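Local coordinates for rRNA adenine N-6-methyltransferase (Saccharopolyspora erythraea, PDB 6NVM), which dimethylates N6 of a single adenine of 23S rRNA with S-adenosyl-L-methionine as methyl donor, giving resistance to macrolide, lincosamide and streptogramin B antibiotics, at residues N51-D55 / L204-P209; A162-L168 / D212-L218. All coordinates share one frame; numbering follows the deposited sequence.

Contact 1 (N51-D55 / L204-P209); sequences NFLRD and LFKPVP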
ATOM      1  N   ASN A  51      19.549   4.802   2.217  1.00 76.50           N
ATOM      2  CA  ASN A  51      19.116   6.067   1.632  1.00 76.35           C
ATOM      3  C   ASN A  51      18.259   6.859   2.615  1.00 65.52           C
ATOM      4  O   ASN A  51      17.219   6.381   3.069  1.00 61.20           O
ATOM      5  CB  ASN A  51      18.345   5.823   0.335  1.00 85.12           C
ATOM      6  CG  ASN A  51      19.179   5.120  -0.710  1.00 94.97           C
ATOM      7  OD1 ASN A  51      20.369   5.399  -0.861  1.00101.11           O
ATOM      8  ND2 ASN A  51      18.562   4.194  -1.436  1.00 96.28           N
ATOM      9  N   PHE A  52      18.697   8.075   2.929  1.00 59.71           N
ATOM     10  CA  PHE A  52      18.077   8.903   3.954  1.00 54.98           C
ATOM     11  C   PHE A  52      17.518  10.161   3.306  1.00 49.02           C
ATOM     12  O   PHE A  52      18.273  10.963   2.749  1.00 48.36           O
ATOM     13  CB  PHE A  52      19.086   9.263   5.047  1.00 58.83           C
ATOM     14  CG  PHE A  52      19.680   8.069   5.733  1.00 64.10           C
ATOM     15  CD1 PHE A  52      20.676   7.324   5.120  1.00 69.37           C
ATOM     16  CD2 PHE A  52      19.242   7.688   6.989  1.00 64.47           C
ATOM     17  CE1 PHE A  52      21.221   6.218   5.747  1.00 71.38           C
ATOM     18  CE2 PHE A  52      19.785   6.583   7.624  1.00 66.67           C
ATOM     19  CZ  PHE A  52      20.775   5.849   7.001  1.00 69.68           C
ATOM     20  N   LEU A  53      16.201  10.328   3.380  1.00 47.63           N
ATOM     21  CA  LEU A  53      15.556  11.517   2.835  1.00 44.54           C
ATOM     22  C   LEU A  53      15.873  12.724   3.712  1.00 42.42           C
ATOM     23  O   LEU A  53      15.605  12.709   4.917  1.00 42.72           O
ATOM     24  CB  LEU A  53      14.047  11.293   2.744  1.00 41.82           C
ATOM     25  CG  LEU A  53      13.210  12.448   2.186  1.00 44.25           C
ATOM     26  CD1 LEU A  53      13.568  12.738   0.732  1.00 44.78           C
ATOM     27  CD2 LEU A  53      11.725  12.142   2.320  1.00 42.25           C
ATOM     28  N   ARG A  54      16.437  13.773   3.108  1.00 39.89           N
ATOM     29  CA  ARG A  54      16.806  14.981   3.834  1.00 46.08           C
ATOM     30  C   ARG A  54      15.960  16.195   3.480  1.00 41.81           C
ATOM     31  O   ARG A  54      15.983  17.177   4.224  1.00 39.46           O
ATOM     32  CB  ARG A  54      18.282  15.323   3.575  1.00 58.18           C
ATOM     33  CG  ARG A  54      19.259  14.224   3.980  1.00 68.91           C
ATOM     34  CD  ARG A  54      19.392  14.120   5.490  1.00 75.12           C
ATOM     35  NE  ARG A  54      19.962  15.338   6.060  1.00 81.14           N
ATOM     36  CZ  ARG A  54      20.165  15.542   7.358  1.00 82.46           C
ATOM     37  NH1 ARG A  54      19.845  14.614   8.250  1.00 80.55           N
ATOM     38  NH2 ARG A  54      20.687  16.684   7.768  1.00 84.34           N
ATOM     39  N   ASP A  55      15.219  16.153   2.373  1.00 40.46           N
ATOM     40  CA  ASP A  55      14.461  17.308   1.911  1.00 38.72           C
ATOM     41  C   ASP A  55      13.317  17.595   2.877  1.00 33.64           C
ATOM     42  O   ASP A  55      12.440  16.750   3.084  1.00 31.89           O
ATOM     43  CB  ASP A  55      13.932  17.044   0.502  1.00 42.15           C
ATOM     44  CG  ASP A  55      13.175  18.224  -0.077  1.00 43.47           C
ATOM     45  OD1 ASP A  55      13.805  19.265  -0.363  1.00 44.88           O
ATOM     46  OD2 ASP A  55      11.945  18.102  -0.260  1.00 41.11           O
ATOM     47  N   LEU A 204      17.171  14.104  -3.532  1.00 48.51           N
ATOM     48  CA  LEU A 204      16.690  14.538  -2.228  1.00 45.97           C
ATOM     49  C   LEU A 204      17.120  13.608  -1.100  1.00 48.81           C
ATOM     50  O   LEU A 204      16.794  13.881   0.063  1.00 46.86           O
ATOM     51  CB  LEU A 204      15.163  14.658  -2.247  1.00 41.64           C
ATOM     52  CG  LEU A 204      14.585  15.616  -3.292  1.00 41.39           C
ATOM     53  CD1 LEU A 204      13.071  15.685  -3.173  1.00 39.02           C
ATOM     54  CD2 LEU A 204      15.196  17.012  -3.182  1.00 45.79           C
ATOM     55  N   PHE A 205      17.839  12.534  -1.406  1.00 56.27           N
ATOM     56  CA  PHE A 205      18.308  11.579  -0.413  1.00 62.95           C
ATOM     57  C   PHE A 205      19.807  11.743  -0.195  1.00 75.30           C
ATOM     58  O   PHE A 205      20.501  12.435  -0.944  1.00 83.39           O
ATOM     59  CB  PHE A 205      18.000  10.140  -0.849  1.00 54.19           C
ATOM     60  CG  PHE A 205      16.531   9.831  -0.969  1.00 46.32           C
ATOM     61  CD1 PHE A 205      15.827  10.177  -2.113  1.00 43.82           C
ATOM     62  CD2 PHE A 205      15.861   9.165   0.049  1.00 40.11           C
ATOM     63  CE1 PHE A 205      14.478   9.883  -2.232  1.00 40.07           C
ATOM     64  CE2 PHE A 205      14.515   8.870  -0.063  1.00 34.04           C
ATOM     65  CZ  PHE A 205      13.820   9.230  -1.205  1.00 33.82           C
ATOM     66  N   LYS A 206      20.304  11.084   0.852  1.00 74.30           N
ATOM     67  CA  LYS A 206      21.734  11.019   1.127  1.00 77.09           C
ATOM     68  C   LYS A 206      22.074   9.685   1.784  1.00 73.07           C
ATOM     69  O   LYS A 206      21.563   9.377   2.869  1.00 68.95           O
ATOM     70  CB  LYS A 206      22.177  12.181   2.017  1.00 83.46           C
ATOM     71  CG  LYS A 206      23.670  12.193   2.304  1.00 93.08           C
ATOM     72  CD  LYS A 206      24.056  13.345   3.212  1.00102.57           C
ATOM     73  CE  LYS A 206      25.545  13.325   3.519  1.00112.10           C
ATOM     74  NZ  LYS A 206      25.939  14.437   4.426  1.00117.64           N
ATOM     75  N   PRO A 207      22.924   8.859   1.158  1.00 71.18           N
ATOM     76  CA  PRO A 207      23.525   9.163  -0.145  1.00 71.54           C
ATOM     77  C   PRO A 207      22.501   9.120  -1.274  1.00 66.14           C
ATOM     78  O   PRO A 207      21.405   8.593  -1.087  1.00 64.76           O
ATOM     79  CB  PRO A 207      24.570   8.058  -0.311  1.00 74.44           C
ATOM     80  CG  PRO A 207      24.035   6.920   0.489  1.00 72.20           C
ATOM     81  CD  PRO A 207      23.356   7.548   1.674  1.00 70.37           C
ATOM     82  N   VAL A 208      22.862   9.670  -2.427  1.00 60.71           N
ATOM     83  CA  VAL A 208      21.945   9.700  -3.573  1.00 57.87           C
ATOM     84  C   VAL A 208      21.832   8.295  -4.156  1.00 59.12           C
ATOM     85  O   VAL A 208      22.862   7.681  -4.478  1.00 61.24           O
ATOM     86  CB  VAL A 208      22.445  10.695  -4.624  1.00 60.34           C
ATOM     87  CG1 VAL A 208      21.504  10.734  -5.828  1.00 61.84           C
ATOM     88  CG2 VAL A 208      22.589  12.084  -4.012  1.00 59.65           C
ATOM     89  N   PRO A 209      20.620   7.738  -4.305  1.00 61.84           N
ATOM     90  CA  PRO A 209      20.493   6.410  -4.924  1.00 66.56           C
ATOM     91  C   PRO A 209      20.571   6.463  -6.442  1.00 80.84           C
ATOM     92  O   PRO A 209      20.805   7.529  -7.020  1.00 85.85           O
ATOM     93  CB  PRO A 209      19.113   5.942  -4.452  1.00 57.10           C
ATOM     94  CG  PRO A 209      18.334   7.206  -4.327  1.00 53.58           C
ATOM     95  CD  PRO A 209      19.315   8.256  -3.854  1.00 55.19           C
TER
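With CG of Leu53 anti to the backbone N (chi1 -180°) and CG of Phe205 anti to its own carbonyl carbon (chi1 -63°), the leucine branch and the phenyl ring meet on the same face of a two-stranded pairing. Leu53 CD1 sits over the middle of the ring, 4.0 Å from the Phe205 ring centroid, in a CH-pi contact only 11° off the ring normal. Further back on the same side chain, Leu53 CB lies 3.7 Å from Phe205 CE2. The same Leu53 CD1 methyl also touches Leu204 CB, the two leucine side chains lying side by side and pointing the same way, and Leu53 packs in turn on Ile59 and Ile62 of helix 56-65.

The backbones form a minimal antiparallel sheet, 52-53 against 205-206, at the surface of the methyltransferase domain. Phe52 and Lys206 are its hydrogen-bonded pair: Lys206 N reaches Phe52 O at 2.8 Å, whereas Phe52 N approaches Lys206 O from above the carbonyl plane, at 3.1 Å. Beyond them a much straighter bond joins Arg54 N to Leu204 O. Asn51 and Leu53 are predicted to bind S-adenosyl-L-methionine, so the pairing probably helps shape one border of the cofactor site.

On the opposite face the Phe52 ring turns its edge to the Lys206 carbonyl, with Phe52 CD1 3.2 Å from Lys206 O. The extended lysine chain leads away, and its CB meets the bent Arg54 chain at CG. Just before strand 205-206, Leu204 lies alongside Asp55, CB to CB at 3.8 Å, and its two methyls border the carboxylate. Asp55 is the N-cap of helix 56-65, where OD2 is hydrogen-bonded to Thr58 OG1.

Contact 2 (A162-L168 / D212-L218); sequences ATMVTQL and DSAIMRL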
ATOM      1  N   ALA A 162      -1.490   3.582   5.437  1.00 26.10           N
ATOM      2  CA  ALA A 162      -0.076   3.248   5.372  1.00 26.22           C
ATOM      3  C   ALA A 162       0.545   4.171   4.338  1.00 30.60           C
ATOM      4  O   ALA A 162       0.132   4.166   3.174  1.00 32.83           O
ATOM      5  CB  ALA A 162       0.150   1.782   5.001  1.00 29.39           C
ATOM      6  N   THR A 163       1.509   4.975   4.769  1.00 25.01           N
ATOM      7  CA  THR A 163       2.185   5.937   3.912  1.00 25.13           C
ATOM      8  C   THR A 163       3.631   5.487   3.787  1.00 29.82           C
ATOM      9  O   THR A 163       4.323   5.334   4.800  1.00 29.88           O
ATOM     10  CB  THR A 163       2.087   7.345   4.498  1.00 29.00           C
ATOM     11  OG1 THR A 163       0.705   7.699   4.639  1.00 29.79           O
ATOM     12  CG2 THR A 163       2.767   8.366   3.597  1.00 28.75           C
ATOM     13  N   MET A 164       4.089   5.288   2.555  0.65 30.22           N
ATOM     14  CA  MET A 164       5.372   4.649   2.318  0.65 32.61           C
ATOM     15  C   MET A 164       6.145   5.393   1.244  0.65 33.23           C
ATOM     16  O   MET A 164       5.573   5.820   0.235  0.65 32.87           O
ATOM     17  CB  MET A 164       5.190   3.188   1.889  0.65 34.69           C
ATOM     18  CG  MET A 164       4.703   2.289   2.999  0.65 37.08           C
ATOM     19  SD  MET A 164       4.146   0.690   2.380  0.65 38.78           S
ATOM     20  CE  MET A 164       2.586   1.141   1.627  0.65 36.90           C
ATOM     21  N   VAL A 165       7.448   5.537   1.472  1.00 30.48           N
ATOM     22  CA  VAL A 165       8.389   5.980   0.455  1.00 30.64           C
ATOM     23  C   VAL A 165       9.016   4.720  -0.124  1.00 31.24           C
ATOM     24  O   VAL A 165       9.650   3.945   0.606  1.00 31.10           O
ATOM     25  CB  VAL A 165       9.460   6.913   1.039  1.00 31.86           C
ATOM     26  CG1 VAL A 165      10.448   7.335  -0.044  1.00 33.12           C
ATOM     27  CG2 VAL A 165       8.813   8.118   1.681  1.00 31.53           C
ATOM     28  N   THR A 166       8.817   4.498  -1.421  1.00 33.06           N
ATOM     29  CA  THR A 166       9.316   3.315  -2.113  1.00 34.07           C
ATOM     30  C   THR A 166      10.049   3.746  -3.376  1.00 34.79           C
ATOM     31  O   THR A 166      10.074   4.923  -3.737  1.00 35.81           O
ATOM     32  CB  THR A 166       8.173   2.354  -2.473  1.00 30.58           C
ATOM     33  OG1 THR A 166       7.374   2.923  -3.522  1.00 33.26           O
ATOM     34  CG2 THR A 166       7.292   2.081  -1.263  1.00 28.58           C
ATOM     35  N   GLN A 167      10.639   2.778  -4.069  1.00 37.13           N
ATOM     36  CA  GLN A 167      11.132   3.056  -5.408  1.00 40.69           C
ATOM     37  C   GLN A 167       9.972   3.495  -6.293  1.00 36.56           C
ATOM     38  O   GLN A 167       8.822   3.091  -6.094  1.00 35.26           O
ATOM     39  CB  GLN A 167      11.824   1.829  -6.003  1.00 51.67           C
ATOM     40  CG  GLN A 167      13.175   1.529  -5.381  1.00 63.18           C
ATOM     41  CD  GLN A 167      13.956   0.480  -6.152  1.00 74.44           C
ATOM     42  OE1 GLN A 167      13.420  -0.185  -7.038  1.00 77.70           O
ATOM     43  NE2 GLN A 167      15.232   0.333  -5.819  1.00 78.56           N
ATOM     44  N   LEU A 168      10.285   4.340  -7.276  1.00 35.70           N
ATOM     45  CA  LEU A 168       9.248   4.921  -8.125  1.00 38.22           C
ATOM     46  C   LEU A 168       8.465   3.848  -8.876  1.00 39.71           C
ATOM     47  O   LEU A 168       7.228   3.876  -8.913  1.00 38.53           O
ATOM     48  CB  LEU A 168       9.877   5.911  -9.106  1.00 42.39           C
ATOM     49  CG  LEU A 168       8.939   6.552 -10.132  1.00 46.80           C
ATOM     50  CD1 LEU A 168       7.818   7.327  -9.450  1.00 44.76           C
ATOM     51  CD2 LEU A 168       9.728   7.454 -11.078  1.00 51.58           C
ATOM     52  N   ASP A 212      14.788   6.860  -8.774  1.00 52.08           N
ATOM     53  CA  ASP A 212      13.934   7.765  -8.030  1.00 47.10           C
ATOM     54  C   ASP A 212      12.963   6.986  -7.151  1.00 39.22           C
ATOM     55  O   ASP A 212      12.759   5.780  -7.315  1.00 39.03           O
ATOM     56  CB  ASP A 212      13.165   8.670  -8.987  1.00 52.20           C
ATOM     57  CG  ASP A 212      14.081   9.534  -9.824  1.00 59.91           C
ATOM     58  OD1 ASP A 212      15.033  10.113  -9.257  1.00 59.47           O
ATOM     59  OD2 ASP A 212      13.856   9.621 -11.048  1.00 63.64           O
ATOM     60  N   SER A 213      12.362   7.696  -6.207  1.00 35.92           N
ATOM     61  CA  SER A 213      11.426   7.105  -5.265  1.00 33.96           C
ATOM     62  C   SER A 213      10.051   7.744  -5.453  1.00 33.90           C
ATOM     63  O   SER A 213       9.831   8.551  -6.360  1.00 35.43           O
ATOM     64  CB  SER A 213      11.936   7.276  -3.831  1.00 38.91           C
ATOM     65  OG  SER A 213      13.153   6.580  -3.628  1.00 39.92           O
ATOM     66  N   ALA A 214       9.127   7.386  -4.568  1.00 34.04           N
ATOM     67  CA  ALA A 214       7.777   7.918  -4.628  1.00 34.23           C
ATOM     68  C   ALA A 214       7.137   7.749  -3.262  1.00 30.74           C
ATOM     69  O   ALA A 214       7.542   6.895  -2.470  1.00 30.56           O
ATOM     70  CB  ALA A 214       6.946   7.217  -5.709  1.00 39.33           C
ATOM     71  N   ILE A 215       6.145   8.587  -2.989  1.00 28.24           N
ATOM     72  CA  ILE A 215       5.257   8.403  -1.850  1.00 27.88           C
ATOM     73  C   ILE A 215       3.988   7.745  -2.361  1.00 29.80           C
ATOM     74  O   ILE A 215       3.365   8.238  -3.311  1.00 30.60           O
ATOM     75  CB  ILE A 215       4.936   9.734  -1.152  1.00 27.99           C
ATOM     76  CG1 ILE A 215       6.221  10.428  -0.701  1.00 30.99           C
ATOM     77  CG2 ILE A 215       4.018   9.488   0.042  1.00 29.80           C
ATOM     78  CD1 ILE A 215       6.018  11.867  -0.294  1.00 33.97           C
ATOM     79  N   MET A 216       3.609   6.636  -1.740  1.00 30.37           N
ATOM     80  CA  MET A 216       2.346   5.975  -2.021  1.00 32.16           C
ATOM     81  C   MET A 216       1.627   5.731  -0.703  1.00 29.83           C
ATOM     82  O   MET A 216       2.248   5.658   0.362  1.00 28.41           O
ATOM     83  CB  MET A 216       2.550   4.649  -2.777  1.00 35.45           C
ATOM     84  CG  MET A 216       3.333   3.593  -2.013  1.00 35.57           C
ATOM     85  SD  MET A 216       3.433   2.015  -2.896  1.00 37.72           S
ATOM     86  CE  MET A 216       1.715   1.522  -2.917  1.00 38.11           C
ATOM     87  N   ARG A 217       0.306   5.601  -0.782  1.00 26.56           N
ATOM     88  CA  ARG A 217      -0.524   5.448   0.402  1.00 28.58           C
ATOM     89  C   ARG A 217      -1.573   4.372   0.174  1.00 29.24           C
ATOM     90  O   ARG A 217      -2.186   4.308  -0.893  1.00 31.74           O
ATOM     91  CB  ARG A 217      -1.201   6.777   0.766  1.00 32.23           C
ATOM     92  CG  ARG A 217      -2.135   6.713   1.970  1.00 39.05           C
ATOM     93  CD  ARG A 217      -2.619   8.113   2.355  1.00 46.48           C
ATOM     94  NE  ARG A 217      -3.234   8.795   1.217  1.00 53.27           N
ATOM     95  CZ  ARG A 217      -3.528  10.090   1.183  1.00 60.30           C
ATOM     96  NH1 ARG A 217      -3.267  10.865   2.225  1.00 62.01           N
ATOM     97  NH2 ARG A 217      -4.083  10.612   0.099  1.00 63.32           N
ATOM     98  N   LEU A 218      -1.748   3.518   1.176  1.00 32.45           N
ATOM     99  CA  LEU A 218      -2.892   2.620   1.274  1.00 30.82           C
ATOM    100  C   LEU A 218      -3.871   3.183   2.294  1.00 30.34           C
ATOM    101  O   LEU A 218      -3.463   3.663   3.352  1.00 30.78           O
ATOM    102  CB  LEU A 218      -2.472   1.214   1.713  1.00 31.90           C
ATOM    103  CG  LEU A 218      -1.339   0.523   0.965  1.00 42.15           C
ATOM    104  CD1 LEU A 218      -1.143  -0.887   1.515  1.00 44.30           C
ATOM    105  CD2 LEU A 218      -1.631   0.488  -0.512  1.00 48.94           C
TER
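Two neighbouring strands of the main sheet, 159-167 and 213-220, pair here in a buried antiparallel contact. Six backbone bonds alternate along them, two each at Ala162-Leu218, Met164-Met216 and Thr166-Ala214; at the middle pair both the Met164 N to Met216 O and the Met216 N to Met164 O bonds measure 2.9 Å.

On the methionine face Met216 CG stands between the backbone N and carbonyl carbon (chi1 63°), and its SD passes 4.1 Å from Thr166 OG1, the two side chains crossing at about a right angle. That hydroxyl donates to Gln167 O. In the mixed sheet, 213-220 is the antiparallel seventh strand, inserted between 159-167 and 192-200 in the 3-2-1-4-5-7-6 order of a class I methyltransferase. The other face, with Thr163, Val165 and Ile215, rests on Ile62 of helix 56-65; there Thr163 CG2 meets Ile215 CG2 at 3.9 Å. The end of Arg217 leads away, to a hydrogen bond with Thr65 O and a salt bridge with Glu195. Where the strand gives way to helix 168-175, Leu168 N bonds Asp212 O, and Leu168 CD1 touches Ala214 CB at 3.8 Å.

From the N-terminal end of the model, 51-55 opens contact 1 and leads into helix 56-65, after which the parallel strands are laid down. Strand 159-167 then supplies the first half of contact 2. The chain passes through helices 168-175 and 183-188 and strand 192-200 before 204-209 returns to close contact 1 across 148 residues. Only afterwards does 212-218 close contact 2, a loop of 43 residues, so the two closures cross instead of nesting. Their centres lie 14 Å apart, yet they touch: Phe205 CZ packs 3.7 Å from Ser213 OG. The N-terminal segment is thereby tied to the central sheet.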